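PDB 6W6Z: BLUF domain-containing protein, which probably acts as a blue-light photoreceptor of the BLUF family, holding a flavin, here flavin mononucleotide, as its light-absorbing group. Local coordinates for residues D24-A29 and M94-R99; E65-Q68 and R72-N75; F106-N109 and T114-P117. All coordinates share one frame; numbering follows the deposited sequence.

Contact 1 of 3, residues D24-A29 and M94-R99; sequences DILTEA and MKYVQR. With FMN (flavin mononucleotide), chain B.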
# COMPACT_ATOMS: atom_id res chain seq x y z
N ASP A 24 -4.29 -2.43 12.40
CA ASP A 24 -5.56 -3.08 11.94
C ASP A 24 -5.54 -3.33 10.42
O ASP A 24 -5.82 -4.50 9.95
CB ASP A 24 -6.78 -2.24 12.29
CG ASP A 24 -7.22 -2.32 13.75
OD1 ASP A 24 -6.76 -3.20 14.47
OD2 ASP A 24 -8.02 -1.48 14.14
N ILE A 25 -5.16 -2.32 9.65
CA ILE A 25 -5.07 -2.47 8.16
C ILE A 25 -4.13 -3.63 7.81
O ILE A 25 -4.49 -4.48 7.00
CB ILE A 25 -4.63 -1.14 7.53
CG1 ILE A 25 -5.73 -0.07 7.67
CG2 ILE A 25 -4.22 -1.35 6.09
CD1 ILE A 25 -5.26 1.33 7.35
N LEU A 26 -2.93 -3.66 8.37
CA LEU A 26 -1.93 -4.74 8.04
C LEU A 26 -2.42 -6.11 8.52
O LEU A 26 -2.19 -7.13 7.80
CB LEU A 26 -0.58 -4.37 8.64
CG LEU A 26 0.07 -3.13 8.03
CD1 LEU A 26 1.28 -2.72 8.86
CD2 LEU A 26 0.44 -3.36 6.57
N THR A 27 -3.00 -6.19 9.71
CA THR A 27 -3.58 -7.47 10.19
C THR A 27 -4.62 -7.96 9.17
O THR A 27 -4.55 -9.14 8.81
CB THR A 27 -4.26 -7.34 11.55
OG1 THR A 27 -3.27 -6.94 12.50
CG2 THR A 27 -4.89 -8.65 11.99
N GLU A 28 -5.57 -7.10 8.77
CA GLU A 28 -6.65 -7.50 7.82
C GLU A 28 -6.03 -7.88 6.47
O GLU A 28 -6.37 -8.96 5.92
CB GLU A 28 -7.65 -6.36 7.62
CG GLU A 28 -8.45 -6.01 8.87
CD GLU A 28 -9.13 -4.66 8.76
OE1 GLU A 28 -9.48 -4.29 7.64
OE2 GLU A 28 -9.27 -3.95 9.80
N ALA A 29 -5.17 -7.01 5.93
CA ALA A 29 -4.56 -7.19 4.58
C ALA A 29 -3.82 -8.52 4.53
O ALA A 29 -4.00 -9.32 3.62
CB ALA A 29 -3.62 -6.05 4.26
N MET A 94 1.33 -8.48 2.38
CA MET A 94 1.32 -7.00 2.31
C MET A 94 2.53 -6.43 3.05
O MET A 94 2.47 -6.33 4.29
CB MET A 94 0.05 -6.41 2.92
CG MET A 94 -0.08 -4.92 2.67
SD MET A 94 0.21 -4.36 0.95
CE MET A 94 -0.93 -5.43 0.09
N LYS A 95 3.55 -6.02 2.30
CA LYS A 95 4.76 -5.38 2.85
C LYS A 95 4.31 -4.02 3.38
O LYS A 95 3.45 -3.40 2.78
CB LYS A 95 5.84 -5.20 1.78
CG LYS A 95 7.18 -4.72 2.30
CD LYS A 95 8.21 -4.53 1.23
CE LYS A 95 9.60 -4.36 1.79
NZ LYS A 95 10.60 -4.23 0.71
N TYR A 96 4.93 -3.59 4.46
CA TYR A 96 4.73 -2.23 4.99
C TYR A 96 6.04 -1.47 4.92
O TYR A 96 7.03 -1.93 5.50
CB TYR A 96 4.20 -2.30 6.41
CG TYR A 96 3.85 -0.94 6.95
CD1 TYR A 96 2.97 -0.11 6.28
CD2 TYR A 96 4.43 -0.46 8.09
CE1 TYR A 96 2.62 1.14 6.76
CE2 TYR A 96 4.09 0.78 8.60
CZ TYR A 96 3.22 1.60 7.91
OH TYR A 96 2.89 2.84 8.40
N VAL A 97 6.00 -0.30 4.30
CA VAL A 97 7.16 0.63 4.20
C VAL A 97 6.75 2.04 4.63
O VAL A 97 5.71 2.53 4.19
CB VAL A 97 7.70 0.63 2.76
CG1 VAL A 97 8.90 1.53 2.59
CG2 VAL A 97 8.01 -0.77 2.30
N GLN A 98 7.57 2.68 5.45
CA GLN A 98 7.33 4.09 5.83
C GLN A 98 8.45 4.93 5.21
O GLN A 98 9.27 4.37 4.53
CB GLN A 98 7.24 4.25 7.35
CG GLN A 98 6.02 3.53 7.92
CD GLN A 98 5.73 3.91 9.36
OE1 GLN A 98 4.59 3.79 9.82
NE2 GLN A 98 6.77 4.33 10.07
N ARG A 99 8.39 6.24 5.40
CA ARG A 99 9.41 7.20 4.91
C ARG A 99 10.81 6.76 5.37
O ARG A 99 11.01 6.42 6.57
CB ARG A 99 9.11 8.59 5.48
CG ARG A 99 8.66 9.62 4.47
CD ARG A 99 8.26 10.88 5.21
NE ARG A 99 9.38 11.59 5.80
CZ ARG A 99 9.25 12.75 6.42
NH1 ARG A 99 8.05 13.28 6.57
NH2 ARG A 99 10.31 13.35 6.95
N1 FMN B . -7.70 -5.39 2.98
C2 FMN B . -7.17 -6.48 2.42
O2 FMN B . -7.82 -7.57 2.52
N3 FMN B . -6.06 -6.43 1.66
C4 FMN B . -5.36 -5.29 1.47
O4 FMN B . -4.33 -5.24 0.81
C4A FMN B . -5.85 -4.08 2.11
N5 FMN B . -5.23 -2.92 2.00
C5A FMN B . -5.80 -1.83 2.58
C6 FMN B . -5.14 -0.63 2.46
C7 FMN B . -5.68 0.53 2.99
C7M FMN B . -4.90 1.80 2.85
C8 FMN B . -6.90 0.49 3.83
C8M FMN B . -7.41 1.78 4.43
C9 FMN B . -7.56 -0.72 3.93
C9A FMN B . -7.03 -1.88 3.37
N10 FMN B . -7.64 -3.12 3.52
C10 FMN B . -7.08 -4.21 2.88
C1' FMN B . -8.89 -3.32 4.32
C2' FMN B . -10.19 -3.36 3.55
O2' FMN B . -10.53 -2.02 3.17
C3' FMN B . -11.28 -3.94 4.50
O3' FMN B . -11.22 -3.33 5.79
C4' FMN B . -11.11 -5.42 4.78
O4' FMN B . -11.03 -6.15 3.54
C5' FMN B . -12.32 -5.96 5.59
O5' FMN B . -13.57 -5.86 4.88
P FMN B . -14.99 -6.44 5.46
O1P FMN B . -15.60 -5.23 6.15
O2P FMN B . -15.69 -6.89 4.18
O3P FMN B . -14.67 -7.56 6.43
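Leu26 of helix 18-36 lies over one face of the Tyr96 ring on strand 95-98. The touch is made by CD1, a CH-pi contact with Leu26 CD1 4.1 Å from the centroid of the Tyr96 ring and 26° off the ring normal. The methyl therefore sits toward the CG end of the ring, and its closest atom pair is Leu26 CD1 to Tyr96 CG at 3.7 Å. The two side chains cross at about a right angle. Tyr96 turns its CG anti to the backbone N (chi1 -175°), which carries the ring from the strand to the helix. The second methyl, Leu26 CD2, also touches Tyr96 and lies 4.2 Å from Met94 CG. One turn of helix further, Ala29 faces Met94, and their CB atoms are 3.9 Å apart.

The same surfaces continue into the flavin pocket. Ala29 CB packs against the pyrimidine end of the ring system, 3.4 Å from FMN C4. Met94 is bent at chi2 and chi3, which brings its CE to 3.5 Å from FMN O4. Ile25 lays CG2 and CD1 on the dimethylbenzene end. Glu28 reaches the ribityl chain, and its OE1 lies 2.7 Å from FMN O3'. That carboxylate also forms a salt bridge with Arg72. Asn33 and Gln51, both hydrogen-bonded to the flavin, lie close to the Met94 side chain.

No hydrogen bond joins the two segments. Between them there are methyl, methylene and ring contacts, all of them buried. Just beyond them, Arg30 of the same helix donates to Met94 O. The chemistry implies an apolar wall beside the isoalloxazine, with the polar hold on the ligand left to Glu28, Asn33, Gln51 and other pocket residues.

Contact 2 of 3, residues E65-Q68 and R72-N75; sequences EKIQ and RHYN. With FMN (flavin mononucleotide), chain B.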
# COMPACT_ATOMS: atom_id res chain seq x y z
N GLU A 65 -12.22 -2.54 -5.05
CA GLU A 65 -13.62 -2.02 -4.86
C GLU A 65 -13.93 -1.92 -3.37
O GLU A 65 -14.41 -0.87 -2.95
CB GLU A 65 -14.66 -2.90 -5.57
CG GLU A 65 -15.11 -2.35 -6.92
CD GLU A 65 -15.58 -3.37 -7.96
OE1 GLU A 65 -15.95 -4.50 -7.58
OE2 GLU A 65 -15.57 -3.03 -9.17
N LYS A 66 -13.56 -2.93 -2.59
CA LYS A 66 -13.71 -2.98 -1.12
C LYS A 66 -12.85 -1.90 -0.46
O LYS A 66 -13.38 -1.17 0.38
CB LYS A 66 -13.37 -4.37 -0.56
CG LYS A 66 -14.28 -5.47 -1.08
CD LYS A 66 -14.38 -6.76 -0.24
CE LYS A 66 -13.13 -7.16 0.50
NZ LYS A 66 -13.06 -6.49 1.83
N ILE A 67 -11.59 -1.77 -0.86
CA ILE A 67 -10.65 -0.81 -0.22
C ILE A 67 -11.18 0.60 -0.47
O ILE A 67 -11.05 1.49 0.44
CB ILE A 67 -9.21 -0.98 -0.74
CG1 ILE A 67 -8.58 -2.30 -0.28
CG2 ILE A 67 -8.36 0.22 -0.39
CD1 ILE A 67 -7.31 -2.69 -1.06
N GLN A 68 -11.76 0.85 -1.65
CA GLN A 68 -12.23 2.22 -1.97
C GLN A 68 -13.25 2.68 -0.94
O GLN A 68 -13.39 3.88 -0.83
CB GLN A 68 -12.92 2.29 -3.33
CG GLN A 68 -12.00 2.27 -4.51
CD GLN A 68 -12.86 2.06 -5.74
OE1 GLN A 68 -13.87 2.74 -5.93
NE2 GLN A 68 -12.52 1.07 -6.56
N ARG A 72 -11.07 4.46 6.63
CA ARG A 72 -9.72 4.91 7.14
C ARG A 72 -8.96 5.76 6.12
O ARG A 72 -7.88 6.37 6.47
CB ARG A 72 -8.96 3.67 7.61
CG ARG A 72 -9.55 3.11 8.90
CD ARG A 72 -9.10 1.74 9.28
NE ARG A 72 -9.53 0.72 8.35
CZ ARG A 72 -9.31 -0.56 8.54
NH1 ARG A 72 -8.71 -0.95 9.66
NH2 ARG A 72 -9.70 -1.46 7.65
N HIS A 73 -9.45 5.87 4.90
CA HIS A 73 -8.85 6.75 3.87
C HIS A 73 -9.94 7.27 2.94
O HIS A 73 -11.10 6.79 3.08
CB HIS A 73 -7.69 6.04 3.15
CG HIS A 73 -8.13 4.91 2.28
ND1 HIS A 73 -7.27 4.34 1.38
CD2 HIS A 73 -9.30 4.23 2.19
CE1 HIS A 73 -7.90 3.37 0.74
NE2 HIS A 73 -9.15 3.25 1.22
N TYR A 74 -9.60 8.26 2.12
CA TYR A 74 -10.51 8.97 1.19
C TYR A 74 -9.69 9.61 0.08
O TYR A 74 -8.44 9.53 0.12
CB TYR A 74 -11.36 10.01 1.93
CG TYR A 74 -10.57 11.20 2.43
CD1 TYR A 74 -9.79 11.14 3.58
CD2 TYR A 74 -10.65 12.41 1.77
CE1 TYR A 74 -9.06 12.24 4.00
CE2 TYR A 74 -9.96 13.52 2.21
CZ TYR A 74 -9.13 13.43 3.30
OH TYR A 74 -8.46 14.57 3.67
N ASN A 75 -10.37 10.21 -0.92
CA ASN A 75 -9.65 10.87 -2.04
C ASN A 75 -8.76 9.83 -2.74
O ASN A 75 -7.59 10.09 -2.98
CB ASN A 75 -8.77 12.02 -1.51
CG ASN A 75 -8.36 13.03 -2.57
OD1 ASN A 75 -9.11 13.95 -2.85
ND2 ASN A 75 -7.15 12.89 -3.12
N1 FMN B . -7.70 -5.39 2.98
C2 FMN B . -7.17 -6.48 2.42
O2 FMN B . -7.82 -7.57 2.52
N3 FMN B . -6.06 -6.43 1.66
C4 FMN B . -5.36 -5.29 1.47
O4 FMN B . -4.33 -5.24 0.81
C4A FMN B . -5.85 -4.08 2.11
N5 FMN B . -5.23 -2.92 2.00
C5A FMN B . -5.80 -1.83 2.58
C6 FMN B . -5.14 -0.63 2.46
C7 FMN B . -5.68 0.53 2.99
C7M FMN B . -4.90 1.80 2.85
C8 FMN B . -6.90 0.49 3.83
C8M FMN B . -7.41 1.78 4.43
C9 FMN B . -7.56 -0.72 3.93
C9A FMN B . -7.03 -1.88 3.37
N10 FMN B . -7.64 -3.12 3.52
C10 FMN B . -7.08 -4.21 2.88
C1' FMN B . -8.89 -3.32 4.32
C2' FMN B . -10.19 -3.36 3.55
O2' FMN B . -10.53 -2.02 3.17
C3' FMN B . -11.28 -3.94 4.50
O3' FMN B . -11.22 -3.33 5.79
C4' FMN B . -11.11 -5.42 4.78
O4' FMN B . -11.03 -6.15 3.54
C5' FMN B . -12.32 -5.96 5.59
O5' FMN B . -13.57 -5.86 4.88
P FMN B . -14.99 -6.44 5.46
O1P FMN B . -15.60 -5.23 6.15
O2P FMN B . -15.69 -6.89 4.18
O3P FMN B . -14.67 -7.56 6.43
O HOH W 1 -13.47 5.95 1.37
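This is a short-range contact between the C-terminal part of helix 57-67 and the start of outer strand 73-83, linked by a tight connection beside the flavin. One straight hydrogen bond carries it. His73 NE2 donates to Ile67 O at 2.7 Å, with an N-H...O angle of 178°. The carbonyl oxygen lies in the plane of the imidazole, but the donor stands above the carbonyl plane, 43° out of it. His73 CG sits between the backbone N and the carbonyl carbon (chi1 69°), which swings the ring toward the helix. Ile67 CG2 also touches this ring, 3.4 Å from His73 CE1. One face of the imidazole is covered by the flavin methyl C8M, over the ring centre. Ile67 CD1 packs on the flavin itself, 3.7 Å from FMN N5. Lys66 bends at chi3 and chi4 and donates from NZ to FMN O4' at 2.7 Å. The Arg72 guanidinium meets FMN O3' in its own plane, and its NH2 has a salt bridge to Asp70. Ser9 is the hydrogen-bond partner of His73 ND1. With both ring nitrogens engaged, the imidazole is fixed in rotation, its face set against the flavin methyl.

Contact 3 of 3, residues F106-N109 and T114-P117; sequences FFLN and TFNP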
# COMPACT_ATOMS: atom_id res chain seq x y z
N PHE A 106 14.36 10.81 -3.21
CA PHE A 106 13.63 10.70 -4.49
C PHE A 106 12.67 11.87 -4.68
O PHE A 106 12.64 12.54 -5.77
CB PHE A 106 12.93 9.34 -4.51
CG PHE A 106 12.01 9.17 -5.67
CD1 PHE A 106 12.54 9.12 -6.96
CD2 PHE A 106 10.65 9.13 -5.49
CE1 PHE A 106 11.69 8.94 -8.04
CE2 PHE A 106 9.81 8.97 -6.59
CZ PHE A 106 10.34 8.85 -7.84
N PHE A 107 11.89 12.16 -3.64
CA PHE A 107 10.85 13.21 -3.66
C PHE A 107 11.54 14.57 -3.82
O PHE A 107 11.13 15.39 -4.69
CB PHE A 107 9.99 13.10 -2.40
CG PHE A 107 8.79 12.19 -2.52
CD1 PHE A 107 7.57 12.69 -2.95
CD2 PHE A 107 8.85 10.85 -2.17
CE1 PHE A 107 6.45 11.88 -3.06
CE2 PHE A 107 7.72 10.04 -2.27
CZ PHE A 107 6.52 10.56 -2.72
N LEU A 108 12.55 14.83 -3.00
CA LEU A 108 13.23 16.14 -2.97
C LEU A 108 13.96 16.38 -4.30
O LEU A 108 13.96 17.56 -4.76
CB LEU A 108 14.21 16.20 -1.80
CG LEU A 108 13.58 16.30 -0.42
CD1 LEU A 108 14.62 15.97 0.65
CD2 LEU A 108 12.97 17.66 -0.16
N ASN A 109 14.54 15.33 -4.90
CA ASN A 109 15.35 15.50 -6.13
C ASN A 109 14.44 15.85 -7.29
O ASN A 109 14.97 16.48 -8.21
CB ASN A 109 16.13 14.25 -6.51
CG ASN A 109 17.44 14.17 -5.77
OD1 ASN A 109 17.88 15.17 -5.21
ND2 ASN A 109 18.03 12.99 -5.71
N THR A 114 6.99 17.59 0.11
CA THR A 114 6.32 16.60 1.00
C THR A 114 6.50 15.21 0.40
O THR A 114 6.94 15.08 -0.72
CB THR A 114 4.85 16.95 1.26
OG1 THR A 114 4.11 16.84 0.03
CG2 THR A 114 4.69 18.33 1.85
N PHE A 115 6.23 14.18 1.18
CA PHE A 115 6.47 12.77 0.79
C PHE A 115 5.12 12.07 0.61
O PHE A 115 5.01 10.83 0.74
CB PHE A 115 7.37 12.23 1.89
CG PHE A 115 8.52 13.16 2.12
CD1 PHE A 115 9.52 13.25 1.16
CD2 PHE A 115 8.57 14.01 3.21
CE1 PHE A 115 10.60 14.10 1.33
CE2 PHE A 115 9.63 14.88 3.37
CZ PHE A 115 10.64 14.92 2.42
N ASN A 116 4.13 12.86 0.28
CA ASN A 116 2.73 12.40 0.07
C ASN A 116 2.69 11.75 -1.31
O ASN A 116 2.93 12.40 -2.32
CB ASN A 116 1.76 13.57 0.20
CG ASN A 116 0.30 13.19 0.06
OD1 ASN A 116 -0.07 12.30 -0.72
ND2 ASN A 116 -0.54 13.88 0.82
N PRO A 117 2.37 10.44 -1.38
CA PRO A 117 2.36 9.75 -2.65
C PRO A 117 1.26 10.19 -3.62
O PRO A 117 1.33 9.87 -4.78
CB PRO A 117 2.20 8.25 -2.29
CG PRO A 117 1.77 8.23 -0.85
CD PRO A 117 2.06 9.58 -0.24
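Phe107 of helix 101-109 packs on the loop segment 114-117. This helix and the loop after it lie beyond the last strand of the BLUF sheet. The chain leaves the helix, turns, and folds back on it so that Phe115 comes beside Phe107.

Aromatic contacts come first. The two rings form an offset edge-to-face pair, with the edge of Phe115 toward the face of Phe107. Their centroids are 5.9 Å apart and their planes stand at 79°. The Phe115 backbone adds a CH-pi contact. Phe115 CA sits over the centre of the Phe107 ring, 3.9 Å from its centroid and 9° off the normal. One face of Phe107 therefore receives both the backbone and the side chain of a single residue.

Apolar contacts extend the patch. Phe107 CB lies 3.6 Å from Phe115 CD1. Leu108 is more exposed, and its CG meets the edge of the Phe115 ring. Phe115 places its CG anti to its own carbonyl carbon (chi1 -49°), which lets CD1 and CE1 reach back to the helix. Pro117 CA lies at the edge of the Phe107 ring, 4.2 Å from Phe107 CZ. The Pro117 side chain also touches Ala48 and Phe50 of strand 48-54, so the loop rests on the sheet as well.

Polar bonds run from the loop to its surroundings, and none crosses between the two segments. Phe115 N is bonded to Asp46, and Phe115 O to the Tyr43 hydroxyl. Asn116 uses OD1 for Leu118 N and ND2 for Gln10. Backbone oxygens nevertheless approach the Phe107 ring obliquely. Asn116 O is 3.6 Å from Phe107 CE1. The carbonyl oxygen of Thr114 is buried here without a polar partner, 3.3 Å from Phe107 CD1.

Contacts 1 and 2 are buried and share the flavin, while contact 3 is partly buried and lies farther from the chain centre. Strands 73-83 and 95-98 are the two outer strands of one sheet, so contacts 1 and 2 join helices to its opposite edges. They meet directly through a salt bridge between their side chains, and contact 2 is nested within the chain loop that contact 1 closes. Contact 3 follows in series; Arg99 of 94-99 packs on its Phe115. Chemistry changes with place: contact 1 is apolar between its segments, contact 2 depends on an imidazole-carbonyl bond, and contact 3 is mainly aromatic.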